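Local coordinates for E3 ubiquitin-protein ligase TRIM65 (Homo sapiens, PDB 7JL4), which acts as an E3 ubiquitin ligase in innate immunity, autophagy and inflammation, this chain being its C-terminal PRY-SPRY (B30.2) domain, at residues Leu11-Lys14 against Leu15-Tyr19; Thr23-Pro26 against Val27-Asn30; Gln66-Ala70 against Gly71-Trp75. One frame throughout, in Å; residues are numbered along the deposited sequence.

Contact 1: Leu11-Lys14 against Leu15-Tyr19; sequences LRRK and LWQNY
Gln17 folds its side chain back onto helix 10-15, and its amide NE2 donates to Arg13 O at 2.8 Å in an almost straight bond (176° at the hydrogen). The carbonyl oxygen lies in the plane of the Gln17 amide, while NE2 itself is tilted from the carbonyl plane. A bend at chi2 (-45°), with CG beside the backbone N, brings the amide round to this oxygen. Two backbone bonds of i to i+4 spacing precede it, Leu15 N to Leu11 O at 3.1 Å and Trp16 N to Arg12 O at 3.0 Å. The next backbone bond, from Gln17 N to Lys14 O, is 3.1 Å long and spans three residues.

Arg12 and Trp16 lie one turn apart. The arginine runs extended to NE, which comes within 3.5 Å of Trp16 CZ2; this carbon sits over one face of the guanidinium, toward its rim, and the two planes stand 78° apart, so the groups do not stack flat. Both polar ends reach Glu76 of strand 72-79: Arg12 NH2 in a salt bridge through OE1, Trp16 NE1 in a hydrogen bond to OE2. Arg13 NH2 comes obliquely to the six-membered ring of the same indole, more loosely, 3.9 Å from Trp16 CZ3. Leu15 is buried against Tyr74 and Asp143. Chemically, a side-chain amide takes up Arg13 O where the spacing of the backbone bonds passes from four residues to three, and one carboxylate ties an arginine and a tryptophan to the sheet.

Contact 2: Thr23-Pro26 against Val27-Asn30; sequences TFDP and VSAN
Asp25 meets Val27 and Ser28 with its side chain and its backbone carbonyl. With CG swung opposite the backbone N (chi1 170°), the carboxylate is carried forward over the chain that follows, and OD1 accepts Val27 N at 2.9 Å. The amide comes in from above the carboxylate plane, and the angle at the hydrogen is a modest 136°. OD1 also lies 3.5 Å from Val27 CB. The other oxygen, OD2, comes within 3.7 Å of Ser28 CB and takes a hydrogen bond from Gln63 NE2.

Ser28 holds OG between its own N and carbonyl carbon (chi1 81°), the rotamer that turns the hydroxyl back to Asp25 O. OG donates to that oxygen at 2.8 Å, in the carbonyl plane and on a lone pair; Ser28 N reaches the same oxygen in a weak bond of 3.2 Å. The carboxylate accepting the amide two residues on makes an Asx turn, here at the start of a type I beta turn over Asp25-Ser28, its closing bond the weak one, in the loop between helix 10-15 and strand 33-36 of the PRY-SPRY domain. Ser28 OG in turn accepts from Gln63 N, tying the turn to edge strand 61-63.

Val27 sets CG1 opposite its backbone N and CG2 beside that N, on the Asp25 side, where CG2 and OD1 are 3.7 Å apart. Ala29 N makes a weak bond to Pro26 O, and Ala29 CB lies against the same carbonyl. A water in reach of both Pro26 O and Ala29 O sits beside the turn, 2.7 Å from Ala29 O.

Contact 3: Gln66-Ala70 against Gly71-Trp75; sequences QSFQA and GHHYW
His73 NE2 donates to Ala70 O at 2.7 Å, with an angle of 157° at the hydrogen. The donor is in the carbonyl plane, and the oxygen lies at the edge of the imidazole, near the ring plane. On the other side of the ring, ND1 is hydrogen-bonded to Arg20 NE, so both ring nitrogens have partners and the rotation of the imidazole is fixed.

Phe68 covers one face of this ring: its CD1 stands over the centre of the imidazole, 3.4 Å from His73 CG. The planes are inclined at 41°, an oblique pair. His73 places its ring there with CG beside the backbone N (chi1 -47°). Over a face of the Phe68 ring comes Trp75, whose CZ3 is 3.6 Å from Phe68 CE2; these rings are nearly parallel but slid apart, with centroids 5.1 Å from each other. Pro176 touches both Phe68 and Trp75 in this aromatic cluster between the loop and strand 72-79. With an alanine in place of His73, Ala70 O and Arg20 NE would each lose a partner, and the Phe68 ring is likely to be left freer to shift. His73 thus works through both nitrogens and one face, linking the Ala70 carbonyl, Arg20 and the aromatic cluster at the strand's start.

In the fold
The three contacts follow one another along a single PRY-SPRY domain, a sandwich of two antiparallel sheets. Contact 1 lies on helix 10-15 and the residues after it, contact 2 is a turn before strand 33-36, and contact 3 leads from strand 61-63 into strand 72-79. Contacts 1 and 3 have centres about 13 Å apart and touch, the backbone of Asn18 pairing with that of Tyr74. Contacts 2 and 3, centres about 18 Å apart, meet where Thr23 N probably bonds to Gln66 OE1. Contacts 1 and 2 have centres about 26 Å apart. Contact 3 touches contact 1 by strand 72-79 and contact 2 by its loop; contact 2 packs on strand 61-63 of the second sheet.

Contact 1: Leu11-Lys14 against Leu15-Tyr19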
ATOM      1  N   LEU A  11     -14.069 -16.560   2.753  1.00 33.94           N
ATOM      2  CA  LEU A  11     -12.750 -16.417   2.141  1.00 32.89           C
ATOM      3  C   LEU A  11     -11.965 -15.301   2.814  1.00 28.04           C
ATOM      4  O   LEU A  11     -10.767 -15.447   3.085  1.00 30.14           O
ATOM      5  CB  LEU A  11     -12.884 -16.170   0.636  1.00 35.46           C
ATOM      6  CG  LEU A  11     -11.561 -15.916  -0.102  1.00 43.76           C
ATOM      7  CD1 LEU A  11     -10.595 -17.095   0.081  1.00 42.54           C
ATOM      8  CD2 LEU A  11     -11.776 -15.617  -1.602  1.00 43.35           C
ATOM      9  N   ARG A  12     -12.629 -14.190   3.124  1.00 27.72           N
ATOM     10  CA  ARG A  12     -11.942 -13.112   3.819  1.00 27.30           C
ATOM     11  C   ARG A  12     -11.514 -13.571   5.204  1.00 31.12           C
ATOM     12  O   ARG A  12     -10.423 -13.230   5.678  1.00 26.64           O
ATOM     13  CB  ARG A  12     -12.848 -11.880   3.892  1.00 30.92           C
ATOM     14  CG  ARG A  12     -12.211 -10.627   4.484  1.00 27.54           C
ATOM     15  CD  ARG A  12     -13.242  -9.486   4.554  1.00 29.84           C
ATOM     16  NE  ARG A  12     -12.708  -8.291   5.203  1.00 25.25           N
ATOM     17  CZ  ARG A  12     -13.454  -7.301   5.673  1.00 33.38           C
ATOM     18  NH1 ARG A  12     -14.786  -7.378   5.584  1.00 31.92           N
ATOM     19  NH2 ARG A  12     -12.872  -6.251   6.252  1.00 26.68           N
ATOM     20  N   ARG A  13     -12.355 -14.364   5.866  1.00 25.38           N
ATOM     21  CA  ARG A  13     -11.978 -14.845   7.194  1.00 28.97           C
ATOM     22  C   ARG A  13     -10.744 -15.734   7.114  1.00 30.41           C
ATOM     23  O   ARG A  13      -9.906 -15.729   8.023  1.00 32.44           O
ATOM     24  CB  ARG A  13     -13.150 -15.589   7.834  1.00 30.74           C
ATOM     25  CG  ARG A  13     -12.981 -15.863   9.332  1.00 47.20           C
ATOM     26  CD  ARG A  13     -14.331 -15.979  10.033  1.00 52.45           C
ATOM     27  NE  ARG A  13     -14.969 -14.702  10.343  1.00 52.74           N
ATOM     28  CZ  ARG A  13     -14.633 -13.946  11.382  1.00 51.02           C
ATOM     29  NH1 ARG A  13     -13.644 -14.328  12.177  1.00 47.89           N
ATOM     30  NH2 ARG A  13     -15.271 -12.808  11.623  1.00 54.37           N
ATOM     31  N   LYS A  14     -10.612 -16.517   6.032  1.00 25.80           N
ATOM     32  CA  LYS A  14      -9.408 -17.327   5.866  1.00 26.85           C
ATOM     33  C   LYS A  14      -8.175 -16.447   5.689  1.00 30.48           C
ATOM     34  O   LYS A  14      -7.114 -16.736   6.252  1.00 25.20           O
ATOM     35  CB  LYS A  14      -9.565 -18.278   4.680  1.00 30.27           C
ATOM     36  CG  LYS A  14      -8.335 -19.105   4.363  1.00 37.39           C
ATOM     37  CD  LYS A  14      -8.563 -19.979   3.142  1.00 49.71           C
ATOM     38  CE  LYS A  14      -7.253 -20.313   2.437  1.00 62.57           C
ATOM     39  NZ  LYS A  14      -7.252 -21.712   1.902  1.00 63.62           N
ATOM     40  N   LEU A  15      -8.300 -15.360   4.923  1.00 25.27           N
ATOM     41  CA  LEU A  15      -7.183 -14.429   4.761  1.00 27.42           C
ATOM     42  C   LEU A  15      -6.748 -13.849   6.101  1.00 26.67           C
ATOM     43  O   LEU A  15      -5.543 -13.665   6.355  1.00 24.32           O
ATOM     44  CB  LEU A  15      -7.577 -13.298   3.806  1.00 23.31           C
ATOM     45  CG  LEU A  15      -7.744 -13.674   2.358  1.00 26.22           C
ATOM     46  CD1 LEU A  15      -8.413 -12.531   1.564  1.00 30.14           C
ATOM     47  CD2 LEU A  15      -6.368 -13.988   1.825  1.00 26.36           C
ATOM     48  N   TRP A  16      -7.723 -13.551   6.972  1.00 22.41           N
ATOM     49  CA  TRP A  16      -7.446 -12.952   8.268  1.00 26.88           C
ATOM     50  C   TRP A  16      -6.663 -13.876   9.183  1.00 27.53           C
ATOM     51  O   TRP A  16      -6.209 -13.422  10.233  1.00 24.06           O
ATOM     52  CB  TRP A  16      -8.739 -12.574   9.003  1.00 28.60           C
ATOM     53  CG  TRP A  16      -9.473 -11.370   8.484  1.00 27.38           C
ATOM     54  CD1 TRP A  16      -9.174 -10.602   7.371  1.00 29.03           C
ATOM     55  CD2 TRP A  16     -10.645 -10.801   9.064  1.00 28.95           C
ATOM     56  NE1 TRP A  16     -10.099  -9.584   7.250  1.00 25.32           N
ATOM     57  CE2 TRP A  16     -11.007  -9.688   8.281  1.00 35.78           C
ATOM     58  CE3 TRP A  16     -11.424 -11.126  10.192  1.00 32.68           C
ATOM     59  CZ2 TRP A  16     -12.125  -8.892   8.586  1.00 37.24           C
ATOM     60  CZ3 TRP A  16     -12.528 -10.332  10.495  1.00 44.43           C
ATOM     61  CH2 TRP A  16     -12.870  -9.233   9.687  1.00 41.48           C
ATOM     62  N   GLN A  17      -6.529 -15.159   8.851  1.00 25.25           N
ATOM     63  CA  GLN A  17      -5.750 -16.022   9.729  1.00 30.69           C
ATOM     64  C   GLN A  17      -4.299 -15.562   9.820  1.00 30.07           C
ATOM     65  O   GLN A  17      -3.620 -15.873  10.806  1.00 24.03           O
ATOM     66  CB  GLN A  17      -5.853 -17.473   9.264  1.00 30.91           C
ATOM     67  CG  GLN A  17      -7.316 -17.990   9.346  1.00 37.20           C
ATOM     68  CD  GLN A  17      -8.054 -17.625  10.666  1.00 51.84           C
ATOM     69  OE1 GLN A  17      -7.703 -18.095  11.765  1.00 39.89           O
ATOM     70  NE2 GLN A  17      -9.077 -16.754  10.546  1.00 33.96           N
ATOM     71  N   ASN A  18      -3.833 -14.766   8.856  1.00 27.20           N
ATOM     72  CA  ASN A  18      -2.493 -14.192   8.877  1.00 26.48           C
ATOM     73  C   ASN A  18      -2.508 -12.671   9.056  1.00 24.49           C
ATOM     74  O   ASN A  18      -1.571 -11.983   8.633  1.00 26.25           O
ATOM     75  CB  ASN A  18      -1.755 -14.560   7.593  1.00 26.59           C
ATOM     76  CG  ASN A  18      -1.674 -16.052   7.378  1.00 28.18           C
ATOM     77  OD1 ASN A  18      -1.153 -16.796   8.211  1.00 27.04           O
ATOM     78  ND2 ASN A  18      -2.226 -16.507   6.266  1.00 27.68           N
ATOM     79  N   TYR A  19      -3.538 -12.129   9.711  1.00 25.73           N
ATOM     80  CA  TYR A  19      -3.698 -10.677   9.778  1.00 23.59           C
ATOM     81  C   TYR A  19      -2.553 -10.016  10.544  1.00 28.86           C
ATOM     82  O   TYR A  19      -2.158 -10.479  11.614  1.00 24.13           O
ATOM     83  CB  TYR A  19      -5.048 -10.321  10.427  1.00 23.93           C
ATOM     84  CG  TYR A  19      -5.508  -8.942  10.005  1.00 22.48           C
ATOM     85  CD1 TYR A  19      -4.908  -7.788  10.509  1.00 23.73           C
ATOM     86  CD2 TYR A  19      -6.428  -8.808   8.963  1.00 22.58           C
ATOM     87  CE1 TYR A  19      -5.299  -6.539  10.073  1.00 22.92           C
ATOM     88  CE2 TYR A  19      -6.807  -7.561   8.493  1.00 20.87           C
ATOM     89  CZ  TYR A  19      -6.221  -6.440   9.037  1.00 24.90           C
ATOM     90  OH  TYR A  19      -6.586  -5.195   8.599  1.00 23.17           O
TER

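Contact 2: Thr23-Pro26 against Val27-Asn30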
ATOM      1  N   THR A  23       1.591  -0.048  11.066  1.00 17.24           N
ATOM      2  CA  THR A  23       1.653   1.376  11.405  1.00 23.56           C
ATOM      3  C   THR A  23       2.604   2.081  10.446  1.00 24.61           C
ATOM      4  O   THR A  23       3.563   1.481   9.957  1.00 24.62           O
ATOM      5  CB  THR A  23       2.112   1.621  12.850  1.00 27.48           C
ATOM      6  OG1 THR A  23       3.366   0.972  13.075  1.00 28.79           O
ATOM      7  CG2 THR A  23       1.099   1.089  13.852  1.00 25.40           C
ATOM      8  N   PHE A  24       2.336   3.358  10.175  1.00 26.14           N
ATOM      9  CA  PHE A  24       3.227   4.129   9.310  1.00 21.05           C
ATOM     10  C   PHE A  24       4.521   4.491  10.039  1.00 26.73           C
ATOM     11  O   PHE A  24       4.575   4.559  11.271  1.00 25.74           O
ATOM     12  CB  PHE A  24       2.520   5.393   8.804  1.00 22.53           C
ATOM     13  CG  PHE A  24       1.371   5.101   7.886  1.00 26.57           C
ATOM     14  CD1 PHE A  24       1.595   4.539   6.633  1.00 25.96           C
ATOM     15  CD2 PHE A  24       0.066   5.371   8.274  1.00 25.86           C
ATOM     16  CE1 PHE A  24       0.517   4.269   5.764  1.00 21.81           C
ATOM     17  CE2 PHE A  24      -1.009   5.126   7.415  1.00 26.59           C
ATOM     18  CZ  PHE A  24      -0.785   4.557   6.161  1.00 21.27           C
ATOM     19  N   ASP A  25       5.590   4.670   9.257  1.00 22.09           N
ATOM     20  CA  ASP A  25       6.882   5.105   9.762  1.00 23.68           C
ATOM     21  C   ASP A  25       6.971   6.608   9.571  1.00 28.08           C
ATOM     22  O   ASP A  25       7.103   7.065   8.426  1.00 29.09           O
ATOM     23  CB  ASP A  25       8.008   4.390   9.003  1.00 27.10           C
ATOM     24  CG  ASP A  25       9.392   4.945   9.298  1.00 36.94           C
ATOM     25  OD1 ASP A  25       9.545   5.839  10.162  1.00 36.13           O
ATOM     26  OD2 ASP A  25      10.351   4.491   8.619  1.00 35.13           O
ATOM     27  N   PRO A  26       6.881   7.410  10.639  1.00 31.55           N
ATOM     28  CA  PRO A  26       6.901   8.883  10.473  1.00 27.99           C
ATOM     29  C   PRO A  26       8.207   9.440   9.938  1.00 32.97           C
ATOM     30  O   PRO A  26       8.192  10.531   9.355  1.00 33.52           O
ATOM     31  CB  PRO A  26       6.623   9.408  11.896  1.00 36.21           C
ATOM     32  CG  PRO A  26       6.866   8.231  12.829  1.00 38.72           C
ATOM     33  CD  PRO A  26       6.645   6.984  12.035  1.00 27.29           C
ATOM     34  N   VAL A  27       9.337   8.752  10.130  1.00 31.06           N
ATOM     35  CA  VAL A  27      10.598   9.265   9.605  1.00 34.64           C
ATOM     36  C   VAL A  27      10.586   9.241   8.076  1.00 32.26           C
ATOM     37  O   VAL A  27      11.167  10.118   7.422  1.00 38.48           O
ATOM     38  CB  VAL A  27      11.783   8.466  10.186  1.00 38.03           C
ATOM     39  CG1 VAL A  27      13.119   9.066   9.722  1.00 46.39           C
ATOM     40  CG2 VAL A  27      11.706   8.438  11.717  1.00 38.23           C
ATOM     41  N   SER A  28       9.919   8.252   7.488  1.00 31.16           N
ATOM     42  CA  SER A  28       9.841   8.097   6.037  1.00 34.31           C
ATOM     43  C   SER A  28       8.852   9.052   5.373  1.00 34.65           C
ATOM     44  O   SER A  28       8.955   9.298   4.161  1.00 32.54           O
ATOM     45  CB  SER A  28       9.440   6.656   5.728  1.00 30.09           C
ATOM     46  OG  SER A  28       8.030   6.522   5.872  1.00 27.55           O
ATOM     47  N   ALA A  29       7.908   9.594   6.133  1.00 29.39           N
ATOM     48  CA  ALA A  29       6.731  10.203   5.541  1.00 27.21           C
ATOM     49  C   ALA A  29       7.088  11.492   4.806  1.00 35.60           C
ATOM     50  O   ALA A  29       7.895  12.302   5.283  1.00 29.51           O
ATOM     51  CB  ALA A  29       5.692  10.490   6.620  1.00 32.76           C
ATOM     52  N   ASN A  30       6.465  11.687   3.642  1.00 26.29           N
ATOM     53  CA  ASN A  30       6.666  12.937   2.920  1.00 35.00           C
ATOM     54  C   ASN A  30       6.207  14.103   3.798  1.00 37.55           C
ATOM     55  O   ASN A  30       5.277  13.971   4.605  1.00 30.18           O
ATOM     56  CB  ASN A  30       5.925  12.882   1.581  1.00 31.74           C
ATOM     57  CG  ASN A  30       5.885  14.212   0.868  1.00 33.51           C
ATOM     58  OD1 ASN A  30       5.204  15.152   1.279  1.00 38.70           O
ATOM     59  ND2 ASN A  30       6.673  14.312  -0.181  1.00 32.88           N
TER
HETATM   60  O   HOH W   1       9.097  12.735   7.634  1.00 41.59           O

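Contact 3: Gln66-Ala70 against Gly71-Trp75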
ATOM      1  N   GLN A  66       6.765  -1.967   9.660  1.00 23.37           N
ATOM      2  CA  GLN A  66       6.887  -3.422   9.679  1.00 20.62           C
ATOM      3  C   GLN A  66       7.505  -3.912   8.375  1.00 27.86           C
ATOM      4  O   GLN A  66       7.263  -3.328   7.314  1.00 21.90           O
ATOM      5  CB  GLN A  66       5.514  -4.089   9.860  1.00 18.18           C
ATOM      6  CG  GLN A  66       4.882  -3.799  11.233  1.00 24.29           C
ATOM      7  CD  GLN A  66       4.254  -2.409  11.325  1.00 23.31           C
ATOM      8  OE1 GLN A  66       3.786  -1.839  10.321  1.00 22.52           O
ATOM      9  NE2 GLN A  66       4.246  -1.856  12.516  1.00 21.96           N
ATOM     10  N   SER A  67       8.275  -5.004   8.450  1.00 18.61           N
ATOM     11  CA  SER A  67       8.825  -5.673   7.265  1.00 19.46           C
ATOM     12  C   SER A  67       8.570  -7.178   7.352  1.00 23.09           C
ATOM     13  O   SER A  67       8.416  -7.734   8.454  1.00 21.93           O
ATOM     14  CB  SER A  67      10.330  -5.431   7.159  1.00 21.26           C
ATOM     15  OG  SER A  67      10.582  -4.055   6.958  1.00 23.65           O
ATOM     16  N   PHE A  68       8.604  -7.871   6.199  1.00 17.35           N
ATOM     17  CA  PHE A  68       8.232  -9.296   6.172  1.00 19.99           C
ATOM     18  C   PHE A  68       9.237 -10.132   5.390  1.00 23.35           C
ATOM     19  O   PHE A  68       9.692  -9.713   4.326  1.00 20.39           O
ATOM     20  CB  PHE A  68       6.802  -9.427   5.590  1.00 20.16           C
ATOM     21  CG  PHE A  68       5.787  -8.606   6.354  1.00 22.28           C
ATOM     22  CD1 PHE A  68       5.233  -9.090   7.538  1.00 18.53           C
ATOM     23  CD2 PHE A  68       5.452  -7.313   5.939  1.00 25.34           C
ATOM     24  CE1 PHE A  68       4.334  -8.330   8.288  1.00 19.01           C
ATOM     25  CE2 PHE A  68       4.549  -6.542   6.679  1.00 26.42           C
ATOM     26  CZ  PHE A  68       3.994  -7.050   7.866  1.00 22.64           C
ATOM     27  N   GLN A  69       9.613 -11.324   5.898  1.00 20.60           N
ATOM     28  CA  GLN A  69      10.648 -12.035   5.133  1.00 24.57           C
ATOM     29  C   GLN A  69      10.399 -13.518   4.850  1.00 35.07           C
ATOM     30  O   GLN A  69      10.896 -14.073   3.867  1.00 54.08           O
ATOM     31  CB  GLN A  69      11.998 -11.885   5.813  1.00 26.55           C
ATOM     32  CG  GLN A  69      13.168 -12.557   5.082  1.00 30.92           C
ATOM     33  CD  GLN A  69      14.395 -12.656   5.965  1.00 32.17           C
ATOM     34  OE1 GLN A  69      14.907 -13.747   6.253  1.00 45.11           O
ATOM     35  NE2 GLN A  69      14.837 -11.530   6.448  1.00 28.01           N
ATOM     36  N   ALA A  70       9.664 -14.192   5.692  1.00 33.80           N
ATOM     37  CA  ALA A  70       9.189 -15.514   5.343  1.00 26.11           C
ATOM     38  C   ALA A  70       7.754 -15.530   5.811  1.00 19.89           C
ATOM     39  O   ALA A  70       7.232 -14.489   6.218  1.00 23.13           O
ATOM     40  CB  ALA A  70      10.072 -16.589   6.001  1.00 23.72           C
ATOM     41  N   GLY A  71       7.127 -16.703   5.797  1.00 22.71           N
ATOM     42  CA  GLY A  71       5.803 -16.820   6.367  1.00 24.47           C
ATOM     43  C   GLY A  71       4.715 -16.322   5.428  1.00 23.16           C
ATOM     44  O   GLY A  71       4.855 -16.339   4.206  1.00 23.86           O
ATOM     45  N   HIS A  72       3.613 -15.883   6.024  1.00 20.52           N
ATOM     46  CA  HIS A  72       2.404 -15.533   5.285  1.00 21.05           C
ATOM     47  C   HIS A  72       1.727 -14.422   6.070  1.00 21.55           C
ATOM     48  O   HIS A  72       1.560 -14.562   7.283  1.00 20.75           O
ATOM     49  CB  HIS A  72       1.514 -16.775   5.147  1.00 23.16           C
ATOM     50  CG  HIS A  72       0.437 -16.657   4.116  1.00 25.53           C
ATOM     51  ND1 HIS A  72      -0.248 -17.753   3.637  1.00 31.62           N
ATOM     52  CD2 HIS A  72      -0.109 -15.577   3.506  1.00 25.15           C
ATOM     53  CE1 HIS A  72      -1.141 -17.359   2.744  1.00 31.82           C
ATOM     54  NE2 HIS A  72      -1.089 -16.040   2.659  1.00 26.82           N
ATOM     55  N   HIS A  73       1.360 -13.320   5.392  1.00 17.09           N
ATOM     56  CA  HIS A  73       0.958 -12.077   6.042  1.00 19.04           C
ATOM     57  C   HIS A  73      -0.164 -11.429   5.239  1.00 18.59           C
ATOM     58  O   HIS A  73      -0.144 -11.473   4.007  1.00 20.49           O
ATOM     59  CB  HIS A  73       2.166 -11.115   6.154  1.00 14.39           C
ATOM     60  CG  HIS A  73       3.400 -11.791   6.681  1.00 19.01           C
ATOM     61  ND1 HIS A  73       3.558 -12.068   8.022  1.00 16.38           N
ATOM     62  CD2 HIS A  73       4.474 -12.330   6.056  1.00 18.37           C
ATOM     63  CE1 HIS A  73       4.702 -12.705   8.209  1.00 22.45           C
ATOM     64  NE2 HIS A  73       5.277 -12.885   7.031  1.00 21.05           N
ATOM     65  N   TYR A  74      -1.132 -10.822   5.934  1.00 18.59           N
ATOM     66  CA  TYR A  74      -2.284 -10.215   5.269  1.00 19.21           C
ATOM     67  C   TYR A  74      -2.688  -8.968   6.039  1.00 25.28           C
ATOM     68  O   TYR A  74      -2.670  -8.964   7.273  1.00 19.12           O
ATOM     69  CB  TYR A  74      -3.483 -11.190   5.189  1.00 18.06           C
ATOM     70  CG  TYR A  74      -4.748 -10.567   4.618  1.00 22.59           C
ATOM     71  CD1 TYR A  74      -4.905 -10.410   3.243  1.00 17.41           C
ATOM     72  CD2 TYR A  74      -5.771 -10.108   5.461  1.00 22.52           C
ATOM     73  CE1 TYR A  74      -6.077  -9.839   2.711  1.00 20.52           C
ATOM     74  CE2 TYR A  74      -6.933  -9.505   4.942  1.00 20.52           C
ATOM     75  CZ  TYR A  74      -7.065  -9.376   3.552  1.00 21.68           C
ATOM     76  OH  TYR A  74      -8.199  -8.813   2.981  1.00 22.54           O
ATOM     77  N   TRP A  75      -3.081  -7.921   5.315  1.00 18.72           N
ATOM     78  CA  TRP A  75      -3.609  -6.730   5.967  1.00 18.36           C
ATOM     79  C   TRP A  75      -4.561  -6.023   5.017  1.00 21.46           C
ATOM     80  O   TRP A  75      -4.578  -6.282   3.805  1.00 19.84           O
ATOM     81  CB  TRP A  75      -2.504  -5.758   6.410  1.00 19.79           C
ATOM     82  CG  TRP A  75      -1.582  -5.364   5.295  1.00 25.62           C
ATOM     83  CD1 TRP A  75      -1.763  -4.335   4.389  1.00 25.29           C
ATOM     84  CD2 TRP A  75      -0.349  -6.014   4.919  1.00 20.81           C
ATOM     85  NE1 TRP A  75      -0.707  -4.300   3.496  1.00 23.73           N
ATOM     86  CE2 TRP A  75       0.169  -5.314   3.796  1.00 23.69           C
ATOM     87  CE3 TRP A  75       0.376  -7.099   5.435  1.00 22.90           C
ATOM     88  CZ2 TRP A  75       1.375  -5.673   3.176  1.00 21.66           C
ATOM     89  CZ3 TRP A  75       1.589  -7.467   4.807  1.00 23.13           C
ATOM     90  CH2 TRP A  75       2.071  -6.745   3.692  1.00 26.67           C
TER